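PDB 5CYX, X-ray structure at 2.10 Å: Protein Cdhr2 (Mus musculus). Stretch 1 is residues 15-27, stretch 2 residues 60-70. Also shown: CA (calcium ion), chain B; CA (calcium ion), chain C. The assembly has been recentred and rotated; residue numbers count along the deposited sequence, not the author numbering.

Stretch 1, residues 15-27: TLPEDLPVGAVAF
Stretch 2 60-70: VKLASPLDFET

Two stretches of one chain run against each other: strand pairing at one end, a calcium site at the other, leucines between. Stretch 1 leaves a strand at L16 and P17, takes a type I turn from P17 to L20 (L20 N to P17 O, 3.0 Å) and a type II turn from P21 to A24 (A24 N to P21 O, 3.1 Å), then enters strand 25-27. G23, at phi/psi 94/-13, holds a conformation in which a CB would jam against the preceding carbonyl, so the backbone itself calls for glycine.

Strand 25-27 pairs with strand 60-62 in antiparallel register, the axes at 124°. V25 faces K61 as a non-hydrogen-bonded pair, CA to CA 4.2 Å, and F27 faces V60 as a hydrogen-bonded pair, CA to CA 5.3 Å. The register slips by one between them, a beta bulge at A26 (phi/psi -82/-39), which lets V60 O accept from both A26 N (2.8 Å) and F27 N (3.2 Å). V60 N returns a bond to F27 O at 2.8 Å. The ladder extends into the turn: L62 N donates to A24 O at 3.0 Å, and G23 N to L62 O at 2.8 Å. K61 CA also approaches A24 O, at 3.3 Å, as a CA-H...O contact.

Apolar packing fills the space beside this ladder. F27 (chi1 p, chi2 85°) lays a ring face against V60 (t), whose CB sits 4.1 Å from the centroid of the F27 ring; F27 CE1 meets V60 CG2 at 3.7 Å. L62 (t, p) points toward stretch 1, its CD2 4.1 Å from CG of L20 (t, p). L66 (m, t) likewise points inward, placing CD1 3.7 Å from CB of L16 (m, t) and 4.3 Å from L20 CB. At the exposed turn, V22 (t) rests CG2 on P65 CG at 3.7 Å.

A water bridges where the backbones separate, accepting from L66 N (2.9 Å) and lying 2.9 Å from E18 O and 2.7 Å from L20 O.

The calcium end is organised by E18 (p, t, chi3 -36°), whose carboxylate spans both ions. E18 OE1 binds the chain B calcium at 2.4 Å, with D67 OD1 at 2.3 Å and E69 OE1 at 2.4 Å from that ion; E18 OE2 binds the chain C calcium at 2.2 Å, and E69 (m, p, chi3 53°) reaches it through OE2 at 2.5 Å and OE1 at 2.7 Å. The metals' charge lets E18 OE1 and E69 OE1 lie 3.2 Å apart. F68 N donates to E18 OE1 at 2.8 Å, tying the carboxylate to stretch 2 directly.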

# COMPACT_ATOMS: atom_id res chain seq x y z
N THR A 15 -39.13 18.45 1.69
CA THR A 15 -37.77 18.10 1.31
C THR A 15 -37.56 18.47 -0.14
O THR A 15 -38.29 17.97 -0.99
CB THR A 15 -37.55 16.57 1.44
OG1 THR A 15 -37.76 16.17 2.79
CG2 THR A 15 -36.15 16.18 1.09
N LEU A 16 -36.59 19.34 -0.42
CA LEU A 16 -36.25 19.72 -1.81
C LEU A 16 -34.81 19.32 -2.17
O LEU A 16 -33.92 19.53 -1.38
CB LEU A 16 -36.41 21.23 -1.99
CG LEU A 16 -37.85 21.71 -1.72
CD1 LEU A 16 -37.97 23.23 -1.63
CD2 LEU A 16 -38.80 21.19 -2.79
N PRO A 17 -34.57 18.80 -3.38
CA PRO A 17 -33.17 18.69 -3.79
C PRO A 17 -32.52 20.09 -4.11
O PRO A 17 -33.18 20.97 -4.69
CB PRO A 17 -33.26 17.86 -5.06
CG PRO A 17 -34.65 18.04 -5.61
CD PRO A 17 -35.50 18.65 -4.52
N GLU A 18 -31.25 20.24 -3.72
CA GLU A 18 -30.50 21.47 -3.87
C GLU A 18 -30.30 21.87 -5.34
O GLU A 18 -30.07 22.99 -5.61
CB GLU A 18 -29.17 21.39 -3.12
CG GLU A 18 -28.05 20.53 -3.73
CD GLU A 18 -26.68 20.85 -3.18
OE1 GLU A 18 -26.38 22.06 -2.88
OE2 GLU A 18 -25.83 19.92 -3.07
N ASP A 19 -30.44 20.95 -6.29
CA ASP A 19 -30.37 21.30 -7.74
C ASP A 19 -31.73 21.69 -8.33
O ASP A 19 -31.84 21.80 -9.55
CB ASP A 19 -29.77 20.14 -8.54
CG ASP A 19 -30.52 18.85 -8.32
OD1 ASP A 19 -31.57 18.92 -7.66
OD2 ASP A 19 -30.12 17.78 -8.80
N LEU A 20 -32.74 21.93 -7.49
CA LEU A 20 -34.02 22.47 -7.94
C LEU A 20 -33.76 23.84 -8.54
O LEU A 20 -33.21 24.70 -7.87
CB LEU A 20 -35.06 22.60 -6.84
CG LEU A 20 -36.49 22.99 -7.24
CD1 LEU A 20 -37.18 21.88 -8.07
CD2 LEU A 20 -37.31 23.25 -5.99
N PRO A 21 -34.09 24.02 -9.81
CA PRO A 21 -33.81 25.31 -10.47
C PRO A 21 -34.72 26.44 -10.01
O PRO A 21 -35.92 26.23 -9.74
CB PRO A 21 -34.11 25.03 -11.96
CG PRO A 21 -34.32 23.59 -12.07
CD PRO A 21 -34.67 23.04 -10.73
N VAL A 22 -34.18 27.63 -9.96
CA VAL A 22 -34.98 28.77 -9.65
C VAL A 22 -36.09 28.89 -10.68
O VAL A 22 -35.83 28.77 -11.86
CB VAL A 22 -34.16 30.06 -9.64
CG1 VAL A 22 -35.08 31.23 -9.40
CG2 VAL A 22 -33.11 30.01 -8.53
N GLY A 23 -37.31 29.11 -10.24
CA GLY A 23 -38.44 29.24 -11.16
C GLY A 23 -39.20 27.96 -11.41
O GLY A 23 -40.30 28.01 -11.95
N ALA A 24 -38.65 26.81 -11.02
CA ALA A 24 -39.43 25.56 -11.05
C ALA A 24 -40.44 25.62 -9.95
O ALA A 24 -40.21 26.25 -8.92
CB ALA A 24 -38.52 24.36 -10.85
N VAL A 25 -41.53 24.87 -10.11
CA VAL A 25 -42.52 24.73 -9.06
C VAL A 25 -41.97 23.83 -7.94
O VAL A 25 -41.68 22.66 -8.17
CB VAL A 25 -43.85 24.15 -9.62
CG1 VAL A 25 -44.81 23.82 -8.49
CG2 VAL A 25 -44.50 25.13 -10.58
N ALA A 26 -41.87 24.35 -6.72
CA ALA A 26 -41.39 23.55 -5.63
C ALA A 26 -42.54 22.70 -5.08
O ALA A 26 -42.33 21.56 -4.68
CB ALA A 26 -40.83 24.42 -4.56
N PHE A 27 -43.73 23.29 -5.02
CA PHE A 27 -44.91 22.64 -4.54
C PHE A 27 -46.12 23.57 -4.61
O PHE A 27 -45.98 24.80 -4.89
CB PHE A 27 -44.70 22.16 -3.09
CG PHE A 27 -44.25 23.22 -2.15
CD1 PHE A 27 -45.17 24.05 -1.53
CD2 PHE A 27 -42.91 23.39 -1.85
CE1 PHE A 27 -44.75 25.04 -0.61
CE2 PHE A 27 -42.49 24.37 -0.94
CZ PHE A 27 -43.41 25.20 -0.33
N VAL A 60 -46.32 27.44 -5.62
CA VAL A 60 -45.10 27.94 -5.03
C VAL A 60 -43.90 27.56 -5.84
O VAL A 60 -43.54 26.39 -5.92
CB VAL A 60 -44.86 27.45 -3.58
CG1 VAL A 60 -43.60 28.10 -3.01
CG2 VAL A 60 -46.07 27.73 -2.72
N LYS A 61 -43.26 28.57 -6.42
CA LYS A 61 -42.00 28.42 -7.14
C LYS A 61 -40.80 28.76 -6.29
O LYS A 61 -40.89 29.62 -5.40
CB LYS A 61 -41.98 29.36 -8.36
CG LYS A 61 -42.99 28.99 -9.41
CD LYS A 61 -42.83 29.88 -10.62
CE LYS A 61 -43.86 29.59 -11.70
NZ LYS A 61 -43.81 30.69 -12.71
N LEU A 62 -39.68 28.12 -6.60
CA LEU A 62 -38.45 28.40 -5.93
C LEU A 62 -37.97 29.77 -6.45
O LEU A 62 -37.91 29.96 -7.65
CB LEU A 62 -37.41 27.35 -6.25
CG LEU A 62 -36.07 27.56 -5.56
CD1 LEU A 62 -36.15 27.28 -4.05
CD2 LEU A 62 -35.01 26.68 -6.23
N ALA A 63 -37.63 30.70 -5.57
CA ALA A 63 -37.26 32.10 -6.04
C ALA A 63 -35.79 32.49 -5.83
O ALA A 63 -35.36 33.59 -6.19
CB ALA A 63 -38.16 33.13 -5.38
N SER A 64 -35.05 31.61 -5.16
CA SER A 64 -33.64 31.84 -4.95
C SER A 64 -32.99 30.48 -4.83
O SER A 64 -33.62 29.58 -4.36
CB SER A 64 -33.45 32.67 -3.68
OG SER A 64 -32.07 32.76 -3.38
N PRO A 65 -31.72 30.35 -5.28
CA PRO A 65 -31.07 29.04 -5.33
C PRO A 65 -30.86 28.40 -3.95
O PRO A 65 -30.53 29.07 -3.01
CB PRO A 65 -29.72 29.34 -6.03
CG PRO A 65 -29.94 30.61 -6.78
CD PRO A 65 -30.88 31.39 -5.93
N LEU A 66 -31.12 27.10 -3.89
CA LEU A 66 -30.88 26.27 -2.75
C LEU A 66 -29.44 25.81 -2.80
O LEU A 66 -28.90 25.63 -3.89
CB LEU A 66 -31.75 25.00 -2.84
CG LEU A 66 -33.26 25.18 -2.71
CD1 LEU A 66 -33.95 23.82 -2.83
CD2 LEU A 66 -33.64 25.82 -1.39
N ASP A 67 -28.85 25.56 -1.64
CA ASP A 67 -27.45 25.18 -1.58
C ASP A 67 -27.20 24.47 -0.27
O ASP A 67 -27.10 25.09 0.79
CB ASP A 67 -26.52 26.44 -1.71
CG ASP A 67 -25.04 26.06 -1.72
OD1 ASP A 67 -24.67 24.88 -1.97
OD2 ASP A 67 -24.21 26.90 -1.45
N PHE A 68 -27.11 23.15 -0.35
CA PHE A 68 -26.90 22.32 0.80
C PHE A 68 -25.64 22.70 1.54
O PHE A 68 -25.61 22.69 2.76
CB PHE A 68 -26.78 20.86 0.37
CG PHE A 68 -26.53 19.95 1.52
CD1 PHE A 68 -27.59 19.56 2.34
CD2 PHE A 68 -25.26 19.46 1.80
CE1 PHE A 68 -27.37 18.68 3.40
CE2 PHE A 68 -25.03 18.59 2.85
CZ PHE A 68 -26.09 18.23 3.66
N GLU A 69 -24.59 23.04 0.79
CA GLU A 69 -23.30 23.34 1.40
C GLU A 69 -23.32 24.55 2.36
O GLU A 69 -22.52 24.58 3.31
CB GLU A 69 -22.22 23.55 0.32
CG GLU A 69 -21.66 22.27 -0.23
CD GLU A 69 -22.68 21.38 -0.97
OE1 GLU A 69 -23.39 21.80 -1.87
OE2 GLU A 69 -22.81 20.22 -0.65
N THR A 70 -24.25 25.50 2.16
CA THR A 70 -24.40 26.66 3.08
C THR A 70 -25.66 26.64 3.95
O THR A 70 -25.57 26.97 5.13
CB THR A 70 -24.40 28.00 2.34
OG1 THR A 70 -24.71 27.75 0.98
CG2 THR A 70 -23.05 28.67 2.38
CA CA B . -24.41 23.23 -3.55
CA CA C . -23.72 19.34 -2.83
O HOH W 1 -31.09 25.58 -6.38
O HOH W 2 -22.27 24.19 -4.30